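Fiber protein (Raptor siadenovirus a, PDB 5FJL) forms the trimeric capsid fibre whose C-terminal head domain, the part described here, probably attaches the virus to a receptor on the host cell. Local coordinates at residues A113-L118 with H167-L172; F44-G49 with I102-A107. All blocks are in the same frame, centred on the assembly; numbering follows the deposited sequence.

Contact 1 (A113-L118 with H167-L172); sequences APSTAL and HPFLSL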
loop_
_atom_site.group_PDB
_atom_site.type_symbol
_atom_site.label_atom_id
_atom_site.label_comp_id
_atom_site.label_asym_id
_atom_site.label_seq_id
_atom_site.Cartn_x
_atom_site.Cartn_y
_atom_site.Cartn_z
ATOM N N ALA A 113 -5.171 -10.084 4.534
ATOM C CA ALA A 113 -3.814 -9.591 4.438
ATOM C C ALA A 113 -3.796 -8.103 4.825
ATOM O O ALA A 113 -4.871 -7.472 4.942
ATOM C CB ALA A 113 -3.354 -9.776 2.990
ATOM N N PRO A 114 -2.633 -7.510 5.053
ATOM C CA PRO A 114 -2.578 -6.095 5.406
ATOM C C PRO A 114 -2.806 -5.201 4.213
ATOM O O PRO A 114 -2.378 -5.546 3.103
ATOM C CB PRO A 114 -1.158 -5.885 5.926
ATOM C CG PRO A 114 -0.402 -6.803 5.102
ATOM C CD PRO A 114 -1.258 -8.064 5.036
ATOM N N SER A 115 -3.426 -4.063 4.449
ATOM C CA SER A 115 -3.603 -3.009 3.425
ATOM C C SER A 115 -3.171 -1.669 3.970
ATOM O O SER A 115 -3.205 -1.406 5.163
ATOM C CB SER A 115 -5.053 -2.874 2.941
ATOM O OG SER A 115 -5.340 -3.943 2.092
ATOM N N THR A 116 -2.696 -0.817 3.079
ATOM C CA THR A 116 -2.221 0.489 3.422
ATOM C C THR A 116 -3.384 1.464 3.586
ATOM O O THR A 116 -4.298 1.494 2.746
ATOM C CB THR A 116 -1.297 1.067 2.345
ATOM O OG1 THR A 116 -0.297 0.062 2.018
ATOM C CG2 THR A 116 -0.617 2.314 2.799
ATOM N N ALA A 117 -3.305 2.285 4.633
ATOM C CA ALA A 117 -4.306 3.323 4.889
ATOM C C ALA A 117 -3.659 4.630 5.162
ATOM O O ALA A 117 -2.560 4.673 5.680
ATOM C CB ALA A 117 -5.138 2.977 6.103
ATOM N N LEU A 118 -4.358 5.720 4.828
ATOM C CA LEU A 118 -4.040 7.059 5.307
ATOM C C LEU A 118 -4.916 7.323 6.530
ATOM O O LEU A 118 -6.146 7.313 6.401
ATOM C CB LEU A 118 -4.348 8.111 4.237
ATOM C CG LEU A 118 -4.244 9.552 4.770
ATOM C CD1 LEU A 118 -2.841 9.838 5.250
ATOM C CD2 LEU A 118 -4.684 10.531 3.713
ATOM N N HIS A 167 -6.658 0.938 1.026
ATOM C CA HIS A 167 -6.696 0.018 -0.114
ATOM C C HIS A 167 -7.594 -1.177 0.259
ATOM O O HIS A 167 -7.604 -1.600 1.418
ATOM C CB HIS A 167 -5.278 -0.462 -0.461
ATOM C CG HIS A 167 -5.199 -1.247 -1.734
ATOM N ND1 HIS A 167 -5.247 -0.656 -2.977
ATOM C CD2 HIS A 167 -5.152 -2.575 -1.958
ATOM C CE1 HIS A 167 -5.212 -1.584 -3.911
ATOM N NE2 HIS A 167 -5.135 -2.761 -3.317
ATOM N N PRO A 168 -8.319 -1.755 -0.707
ATOM C CA PRO A 168 -9.193 -2.860 -0.352
ATOM C C PRO A 168 -8.445 -4.010 0.326
ATOM O O PRO A 168 -7.255 -4.237 0.096
ATOM C CB PRO A 168 -9.757 -3.291 -1.710
ATOM C CG PRO A 168 -9.785 -2.025 -2.498
ATOM C CD PRO A 168 -8.494 -1.342 -2.109
ATOM N N PHE A 169 -9.173 -4.774 1.135
ATOM C CA PHE A 169 -8.592 -5.880 1.868
ATOM C C PHE A 169 -8.679 -7.192 1.098
ATOM O O PHE A 169 -9.780 -7.553 0.663
ATOM C CB PHE A 169 -9.255 -6.040 3.235
ATOM C CG PHE A 169 -9.054 -4.893 4.153
ATOM C CD1 PHE A 169 -7.919 -4.820 4.941
ATOM C CD2 PHE A 169 -9.945 -3.840 4.193
ATOM C CE1 PHE A 169 -7.708 -3.773 5.797
ATOM C CE2 PHE A 169 -9.732 -2.731 5.026
ATOM C CZ PHE A 169 -8.589 -2.706 5.841
ATOM N N LEU A 170 -7.565 -7.892 0.932
ATOM C CA LEU A 170 -7.521 -9.144 0.208
ATOM C C LEU A 170 -7.452 -10.303 1.193
ATOM O O LEU A 170 -6.753 -10.236 2.222
ATOM C CB LEU A 170 -6.315 -9.199 -0.744
ATOM C CG LEU A 170 -6.461 -8.577 -2.123
ATOM C CD1 LEU A 170 -7.045 -7.193 -2.141
ATOM C CD2 LEU A 170 -5.111 -8.635 -2.847
ATOM N N SER A 171 -8.180 -11.374 0.847
ATOM C CA SER A 171 -8.088 -12.643 1.581
ATOM C C SER A 171 -7.960 -13.758 0.549
ATOM O O SER A 171 -8.684 -13.759 -0.434
ATOM C CB SER A 171 -9.345 -12.899 2.409
ATOM O OG SER A 171 -9.703 -11.828 3.274
ATOM N N LEU A 172 -7.002 -14.644 0.756
ATOM C CA LEU A 172 -6.797 -15.808 -0.122
ATOM C C LEU A 172 -7.351 -17.043 0.581
ATOM O O LEU A 172 -6.956 -17.311 1.712
ATOM C CB LEU A 172 -5.302 -15.972 -0.436
ATOM C CG LEU A 172 -4.606 -14.969 -1.369
ATOM C CD1 LEU A 172 -5.103 -15.138 -2.790
ATOM C CD2 LEU A 172 -4.733 -13.508 -0.944
HETATM O O HOH W 1 -5.324 -6.701 2.273
#
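Antiparallel neighbours in the beta-sheet of the fibre head, strands 115-122 and 160-171 meet here at the C-terminal end of the chain, where S115 faces H167 and P168 and the pairing is interrupted. Two nearly straight backbone hydrogen bonds lie on either side of the interruption: H167 N donates to T116 O at 3.0 Å, and A113 N donates to L170 O at 2.8 Å. Between them the two strands are bridged by a side chain and a water. The hydroxyl of S115, turned anti to its carbonyl carbon (chi1 -75°), reaches across to the facing backbone and donates from S115 OG to P168 O at 2.8 Å, approaching from above the carbonyl plane. The F169 ring lies with its edge near A113 O, and its CD1 and CE1 carbons rest against S115 CB; F136 meets this ring edge-to-face. H167, its CG anti to the backbone N, sends its ring to the trimer interface, where ND1 is hydrogen-bonded to P114 O of a neighbouring subunit. A water completes the bridge, accepting from L170 N at 2.9 Å, donating to S115 OG at 2.8 Å and, weakly, to A113 O.

Contact 2 (F44-G49 with I102-A107); sequences FLTKSG and IPLEGA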
loop_
_atom_site.group_PDB
_atom_site.type_symbol
_atom_site.label_atom_id
_atom_site.label_comp_id
_atom_site.label_asym_id
_atom_site.label_seq_id
_atom_site.Cartn_x
_atom_site.Cartn_y
_atom_site.Cartn_z
ATOM N N PHE A 44 -19.382 -5.205 12.092
ATOM C CA PHE A 44 -18.827 -5.380 13.427
ATOM C C PHE A 44 -19.221 -4.220 14.331
ATOM O O PHE A 44 -19.498 -3.101 13.830
ATOM C CB PHE A 44 -17.287 -5.433 13.423
ATOM C CG PHE A 44 -16.697 -6.651 12.768
ATOM C CD1 PHE A 44 -16.755 -7.862 13.389
ATOM C CD2 PHE A 44 -16.061 -6.559 11.530
ATOM C CE1 PHE A 44 -16.207 -8.988 12.800
ATOM C CE2 PHE A 44 -15.495 -7.679 10.944
ATOM C CZ PHE A 44 -15.572 -8.891 11.589
ATOM N N LEU A 45 -19.279 -4.465 15.628
ATOM C CA LEU A 45 -19.424 -3.449 16.668
ATOM C C LEU A 45 -18.085 -3.216 17.341
ATOM O O LEU A 45 -17.383 -4.186 17.666
ATOM C CB LEU A 45 -20.457 -3.854 17.740
ATOM C CG LEU A 45 -21.954 -3.585 17.464
ATOM C CD1 LEU A 45 -22.289 -2.129 17.667
ATOM C CD2 LEU A 45 -22.367 -4.020 16.117
ATOM N N THR A 46 -17.761 -1.966 17.593
ATOM C CA THR A 46 -16.583 -1.597 18.385
ATOM C C THR A 46 -16.966 -1.458 19.870
ATOM O O THR A 46 -18.168 -1.440 20.224
ATOM C CB THR A 46 -16.018 -0.251 17.934
ATOM O OG1 THR A 46 -16.999 0.752 18.184
ATOM C CG2 THR A 46 -15.678 -0.222 16.431
ATOM N N LYS A 47 -15.973 -1.322 20.735
ATOM C CA LYS A 47 -16.229 -1.215 22.194
ATOM C C LYS A 47 -17.090 -0.040 22.539
ATOM O O LYS A 47 -17.891 -0.147 23.473
ATOM C CB LYS A 47 -14.951 -1.163 22.999
ATOM C CG LYS A 47 -14.246 -2.491 22.997
ATOM C CD LYS A 47 -13.161 -2.593 24.072
ATOM C CE LYS A 47 -11.949 -1.788 23.747
ATOM N NZ LYS A 47 -11.058 -1.619 24.943
ATOM N N SER A 48 -16.992 1.065 21.811
ATOM C CA SER A 48 -17.764 2.268 22.114
ATOM C C SER A 48 -19.156 2.207 21.475
ATOM O O SER A 48 -19.919 3.179 21.588
ATOM C CB SER A 48 -17.039 3.535 21.657
ATOM O OG SER A 48 -16.941 3.588 20.240
ATOM N N GLY A 49 -19.469 1.121 20.783
ATOM C CA GLY A 49 -20.762 0.974 20.108
ATOM C C GLY A 49 -20.843 1.430 18.679
ATOM O O GLY A 49 -21.965 1.546 18.088
ATOM N N ILE A 102 -7.832 -3.228 17.858
ATOM C CA ILE A 102 -9.233 -2.832 18.004
ATOM C C ILE A 102 -10.048 -4.117 18.074
ATOM O O ILE A 102 -10.281 -4.761 17.063
ATOM C CB ILE A 102 -9.672 -1.965 16.790
ATOM C CG1 ILE A 102 -8.797 -0.706 16.668
ATOM C CG2 ILE A 102 -11.148 -1.603 16.922
ATOM C CD1 ILE A 102 -8.919 0.023 15.331
ATOM N N PRO A 103 -10.524 -4.487 19.284
ATOM C CA PRO A 103 -11.323 -5.702 19.379
ATOM C C PRO A 103 -12.742 -5.458 18.872
ATOM O O PRO A 103 -13.308 -4.383 19.155
ATOM C CB PRO A 103 -11.328 -5.985 20.906
ATOM C CG PRO A 103 -11.129 -4.679 21.498
ATOM C CD PRO A 103 -10.192 -3.918 20.585
ATOM N N LEU A 104 -13.279 -6.399 18.136
ATOM C CA LEU A 104 -14.577 -6.251 17.487
ATOM C C LEU A 104 -15.535 -7.334 17.970
ATOM O O LEU A 104 -15.112 -8.346 18.548
ATOM C CB LEU A 104 -14.392 -6.314 15.973
ATOM C CG LEU A 104 -13.480 -5.211 15.385
ATOM C CD1 LEU A 104 -13.149 -5.558 13.955
ATOM C CD2 LEU A 104 -14.094 -3.842 15.499
ATOM N N GLU A 105 -16.814 -7.133 17.718
ATOM C CA GLU A 105 -17.834 -8.163 17.896
ATOM C C GLU A 105 -18.684 -8.227 16.657
ATOM O O GLU A 105 -19.007 -7.192 16.076
ATOM C CB GLU A 105 -18.722 -7.796 19.088
ATOM C CG GLU A 105 -18.008 -7.877 20.417
ATOM C CD GLU A 105 -18.902 -7.734 21.646
ATOM O OE1 GLU A 105 -20.140 -7.852 21.539
ATOM O OE2 GLU A 105 -18.324 -7.529 22.744
ATOM N N GLY A 106 -19.080 -9.426 16.234
ATOM C CA GLY A 106 -19.987 -9.588 15.127
ATOM C C GLY A 106 -20.242 -11.036 14.810
ATOM O O GLY A 106 -19.703 -11.898 15.524
ATOM N N ALA A 107 -21.022 -11.292 13.772
ATOM C CA ALA A 107 -21.489 -12.658 13.503
ATOM C C ALA A 107 -20.442 -13.526 12.875
ATOM O O ALA A 107 -20.490 -14.754 13.051
ATOM C CB ALA A 107 -22.676 -12.602 12.615
HETATM O O HOH W 2 -16.099 -4.586 20.286
HETATM O O HOH W 3 -13.445 -1.739 19.632
#
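Two backbone hydrogen bonds join L45 and E105 as an antiparallel hydrogen-bonded pair: L45 N donates to E105 O at 2.8 Å and E105 N to L45 O at 3.0 Å. A CA-H...O contact from F44 CA to E105 O, 3.2 Å, lies beside the first bond. Water extends the link where the two segments diverge. One molecule donates to both L45 O and P103 O; a second accepts from K47 N and donates to P103 O, so this carbonyl receives two water hydrogens. On the buried side the contacts are mainly apolar. L104 CD1 sits over one face of the F44 ring in a CH-pi contact, 4.1 Å from the centroid and offset toward the rim, while E105 O and G106 N lie at the ring edge. The other branch, L104 CD2, reaches T46 CG2 at 4.1 Å. On the outer side the K47 chain, bent at chi3 (-73°), packs obliquely against the CG corner of P103, with K47 CE 3.8 Å from P103 CG, and its NZ goes on to F91 O. T46 to G49 form a type I turn, closed by G49 N to T46 O. The L45-E105 pair is a single antiparallel bridge, set beside the type I turn of the hairpin that joins strands 38-45 and 51-59.

In the fold
Contact 2 closes before contact 1 opens, so the two follow in series along the chain, with strand 99-103 of contact 2 next in order before strand 115-122 of contact 1. Their centres lie 19 Å apart on opposite sides of the chain's centre, and their nearest atoms are about 10 Å apart, without touching. Both belong to the same antiparallel sheet, which continues from strand 99-103 through 144-149 and 127-138 to 115-122. Contact 1 is buried and packs against both other subunits, whereas contact 2 is partly buried and touches no other chain of the assembly. The head thus pairs its strands both at the trimer interface and away from it.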